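Local atomic coordinates of pyridoxamine 5'-phosphate oxidase-related, FMN-binding protein (Mycobacterium smegmatis, PDB entry 6ECI), a protein that binds flavin-adenine dinucleotide and probably sequesters it, as part of the mycobacterial defence against hypoxic and oxidative stress. Residues E11-D14 with L15-S18; A93-A96 with E97-A101. All blocks are in the same frame, centred on the assembly; numbering follows the deposited sequence.

Interaction 1: E11-D14 with L15-S18; sequences ECWD and LLKS
Leu15 gives its backbone N-H to Glu11 O, an i to i+4 bond of 2.8 Å that is nearly straight at 164°. Its isobutyl group lies beside that same carbonyl and packs on Leu7 and Trp78, a place where a branched apolar chain is at home. Glu11 turns its own carboxylate away, to the hydroxyl of Ser8.

Leu16 continues the pattern, with Leu16 N bonded to Cys12 O at 2.9 Å. Its CG stands anti to the carbonyl carbon (chi1 -75°), which swings the branch toward the indole, where Leu16 CD1 meets Trp13 CE3 at 4.2 Å, approaching obliquely. Leu16, Trp13 and the small, apolar Cys12 form the buried face of an amphipathic helix laid on the antiparallel beta-sheet of this split-barrel flavin-binding fold, against Val41, Val80 and Ile122; Cys12 comes within about 7 Å of the bound FAD, side chain to ligand.

Lys17 N bonds three residues back, to Asp14 O, weakly and bent to 129°. The long side chain doubles back along the helix, with kinks at chi2 and chi4, and CG runs alongside Trp13 O. This course brings Lys17 NZ to Asp14 OD1 at 2.9 Å, an i to i+3 salt bridge between two exposed residues, where solvent probably also reaches both charges.

Ser18 folds its hydroxyl back on the turn, and Ser18 OG donates to Leu15 O at 2.7 Å, in the carbonyl plane and on a lone pair. Ser18 N also donates to Leu15 O, at 3.1 Å.

Interaction 2: A93-A96 with E97-A101; sequences ADLA and EAQRA
Three successive i to i+4 backbone bonds join Ala93, Asp94 and Leu95 to Glu97, Ala98 and Gln99, making one continuous turn and more of helix 92-99, an amphipathic helix that rests on the flavin-binding beta-sheet. The bond from Glu97 N to Ala93 O measures 3.0 Å, as does that from Ala98 N to Asp94 O. The third, from Gln99 N to Leu95 O, is 3.1 Å and more bent at 140°, near the point where the helix gives out.

Apolar packing sorts the residues by face. Ala98, the buried one, has a methyl small enough to let the helix settle against Leu47, Trp114 and Arg116. Leu95 touches Trp114 and Val89. With CG anti to the backbone N (chi1 -160°), Leu95 offers CG and CD2 to the amide nitrogen of Gln99, Leu95 CG lying 3.7 Å from Gln99 NE2. This is van der Waals contact along the helix side; Gln99, exposed, can keep its amide toward solvent.

The acidic groups flank the face that meets the sheet. Asp94 sends OD1 to Arg116 in a salt bridge, a link between the helix and strand 114-119. Arg100, just beyond the helix, runs its aliphatic part past the preceding turn, with Arg100 CG 3.2 Å from Ala96 O. Glu97 OE1 lies in the guanidinium plane of Arg100, at its edge, 3.7 Å from Arg100 NE in a long salt bridge.

In the fold
From the N terminus, the chain first makes helix 9-16, which carries most of interaction 1, before strand 21-28 begins. The sheet strands and helix 55-60 follow, up to strand 77-88; only then does helix 92-99 carry interaction 2, ahead of strand 114-119. Each contact closes just a helical turn between adjoining residues, and the two stand in series, neither nested nor crossed. The centres of interactions 1 and 2 are about 20 Å apart, and the two do not touch. Interaction 1 sets its helix on strands 31-41, 77-88 and 121-127, whereas interaction 2 sets its helix on strands 46-49 and 114-119, so the two helices dress different parts of one antiparallel sheet.

Interaction 1: E11-D14 with L15-S18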
# COMPACT_ATOMS: atom_id res chain seq x y z
N GLU B 11 -10.57 -2.93 -16.82
CA GLU B 11 -9.21 -2.39 -16.81
C GLU B 11 -8.53 -2.66 -15.47
O GLU B 11 -7.34 -3.00 -15.44
CB GLU B 11 -9.24 -0.89 -17.11
CG GLU B 11 -9.97 -0.53 -18.40
CD GLU B 11 -10.33 0.94 -18.49
OE1 GLU B 11 -9.54 1.71 -19.06
OE2 GLU B 11 -11.40 1.34 -17.98
N CYS B 12 -9.27 -2.53 -14.37
CA CYS B 12 -8.69 -2.71 -13.04
C CYS B 12 -8.18 -4.14 -12.85
O CYS B 12 -7.04 -4.35 -12.43
CB CYS B 12 -9.71 -2.36 -11.96
SG CYS B 12 -10.27 -0.65 -11.95
N TRP B 13 -9.02 -5.13 -13.16
CA TRP B 13 -8.63 -6.52 -12.92
C TRP B 13 -7.43 -6.92 -13.77
O TRP B 13 -6.62 -7.75 -13.34
CB TRP B 13 -9.81 -7.45 -13.20
CG TRP B 13 -10.87 -7.39 -12.15
CD1 TRP B 13 -12.13 -6.87 -12.27
CD2 TRP B 13 -10.76 -7.85 -10.80
NE1 TRP B 13 -12.81 -6.99 -11.08
CE2 TRP B 13 -11.99 -7.59 -10.16
CE3 TRP B 13 -9.74 -8.47 -10.06
CZ2 TRP B 13 -12.23 -7.92 -8.83
CZ3 TRP B 13 -9.98 -8.79 -8.74
CH2 TRP B 13 -11.22 -8.52 -8.14
N ASP B 14 -7.28 -6.34 -14.96
CA ASP B 14 -6.10 -6.62 -15.77
C ASP B 14 -4.90 -5.82 -15.30
O ASP B 14 -3.79 -6.36 -15.23
CB ASP B 14 -6.39 -6.34 -17.24
CG ASP B 14 -7.03 -7.51 -17.95
OD1 ASP B 14 -6.79 -8.66 -17.51
OD2 ASP B 14 -7.77 -7.29 -18.93
N LEU B 15 -5.09 -4.54 -14.96
CA LEU B 15 -3.99 -3.74 -14.43
C LEU B 15 -3.39 -4.39 -13.19
O LEU B 15 -2.18 -4.32 -12.97
CB LEU B 15 -4.47 -2.32 -14.12
CG LEU B 15 -4.60 -1.38 -15.31
CD1 LEU B 15 -5.09 -0.02 -14.86
CD2 LEU B 15 -3.27 -1.26 -16.04
N LEU B 16 -4.23 -5.03 -12.37
CA LEU B 16 -3.72 -5.75 -11.21
C LEU B 16 -2.79 -6.89 -11.61
O LEU B 16 -1.85 -7.22 -10.88
CB LEU B 16 -4.88 -6.28 -10.37
CG LEU B 16 -5.62 -5.25 -9.53
CD1 LEU B 16 -6.68 -5.93 -8.66
CD2 LEU B 16 -4.64 -4.48 -8.67
N LYS B 17 -3.04 -7.51 -12.77
CA LYS B 17 -2.20 -8.61 -13.23
C LYS B 17 -0.84 -8.16 -13.72
O LYS B 17 0.01 -9.01 -14.00
CB LYS B 17 -2.91 -9.39 -14.34
CG LYS B 17 -4.27 -9.93 -13.95
CD LYS B 17 -4.45 -11.34 -14.46
CE LYS B 17 -5.92 -11.71 -14.55
NZ LYS B 17 -6.64 -10.84 -15.53
N SER B 18 -0.60 -6.85 -13.84
CA SER B 18 0.67 -6.34 -14.34
C SER B 18 1.72 -6.19 -13.24
O SER B 18 2.89 -5.94 -13.56
CB SER B 18 0.47 -4.99 -15.03
OG SER B 18 0.24 -3.96 -14.09

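Interaction 2: A93-A96 with E97-A101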
# COMPACT_ATOMS: atom_id res chain seq x y z
N ALA B 93 -12.02 -27.69 -5.42
CA ALA B 93 -11.96 -26.89 -6.64
C ALA B 93 -11.18 -25.61 -6.41
O ALA B 93 -10.27 -25.27 -7.19
CB ALA B 93 -13.37 -26.59 -7.14
N ASP B 94 -11.51 -24.88 -5.34
CA ASP B 94 -10.78 -23.67 -5.00
C ASP B 94 -9.30 -23.96 -4.77
O ASP B 94 -8.43 -23.22 -5.24
CB ASP B 94 -11.40 -23.02 -3.76
CG ASP B 94 -10.96 -21.58 -3.56
OD1 ASP B 94 -10.09 -21.09 -4.31
OD2 ASP B 94 -11.49 -20.92 -2.64
N LEU B 95 -9.00 -25.05 -4.06
CA LEU B 95 -7.61 -25.41 -3.79
C LEU B 95 -6.86 -25.71 -5.08
O LEU B 95 -5.71 -25.29 -5.25
CB LEU B 95 -7.55 -26.61 -2.84
CG LEU B 95 -6.25 -26.85 -2.06
CD1 LEU B 95 -5.99 -25.72 -1.09
CD2 LEU B 95 -6.32 -28.19 -1.34
N ALA B 96 -7.49 -26.44 -6.00
CA ALA B 96 -6.83 -26.78 -7.25
C ALA B 96 -6.54 -25.54 -8.08
O ALA B 96 -5.51 -25.45 -8.75
CB ALA B 96 -7.68 -27.77 -8.05
N GLU B 97 -7.44 -24.55 -8.05
CA GLU B 97 -7.21 -23.32 -8.79
C GLU B 97 -6.09 -22.50 -8.16
O GLU B 97 -5.30 -21.87 -8.87
CB GLU B 97 -8.50 -22.50 -8.87
CG GLU B 97 -8.36 -21.17 -9.58
CD GLU B 97 -8.06 -21.32 -11.07
OE1 GLU B 97 -8.29 -22.42 -11.61
OE2 GLU B 97 -7.60 -20.34 -11.69
N ALA B 98 -6.00 -22.51 -6.82
CA ALA B 98 -4.96 -21.73 -6.15
C ALA B 98 -3.57 -22.29 -6.41
O ALA B 98 -2.60 -21.53 -6.42
CB ALA B 98 -5.24 -21.69 -4.64
N GLN B 99 -3.45 -23.60 -6.62
CA GLN B 99 -2.14 -24.21 -6.81
C GLN B 99 -1.57 -23.98 -8.20
O GLN B 99 -0.36 -24.13 -8.39
CB GLN B 99 -2.22 -25.70 -6.49
CG GLN B 99 -2.57 -25.99 -5.04
CD GLN B 99 -2.86 -27.45 -4.77
OE1 GLN B 99 -2.96 -28.26 -5.70
NE2 GLN B 99 -2.99 -27.80 -3.50
N ARG B 100 -2.41 -23.63 -9.18
CA ARG B 100 -1.90 -23.25 -10.49
C ARG B 100 -1.43 -21.80 -10.54
O ARG B 100 -1.02 -21.34 -11.61
CB ARG B 100 -2.96 -23.46 -11.57
CG ARG B 100 -3.83 -24.68 -11.39
CD ARG B 100 -4.81 -24.87 -12.56
NE ARG B 100 -5.18 -23.62 -13.22
CZ ARG B 100 -4.59 -23.13 -14.32
NH1 ARG B 100 -3.59 -23.79 -14.89
NH2 ARG B 100 -5.00 -21.98 -14.84
N ALA B 101 -1.47 -21.07 -9.42
CA ALA B 101 -1.21 -19.64 -9.45
C ALA B 101 0.28 -19.35 -9.63
O ALA B 101 1.14 -20.08 -9.13
CB ALA B 101 -1.72 -18.98 -8.17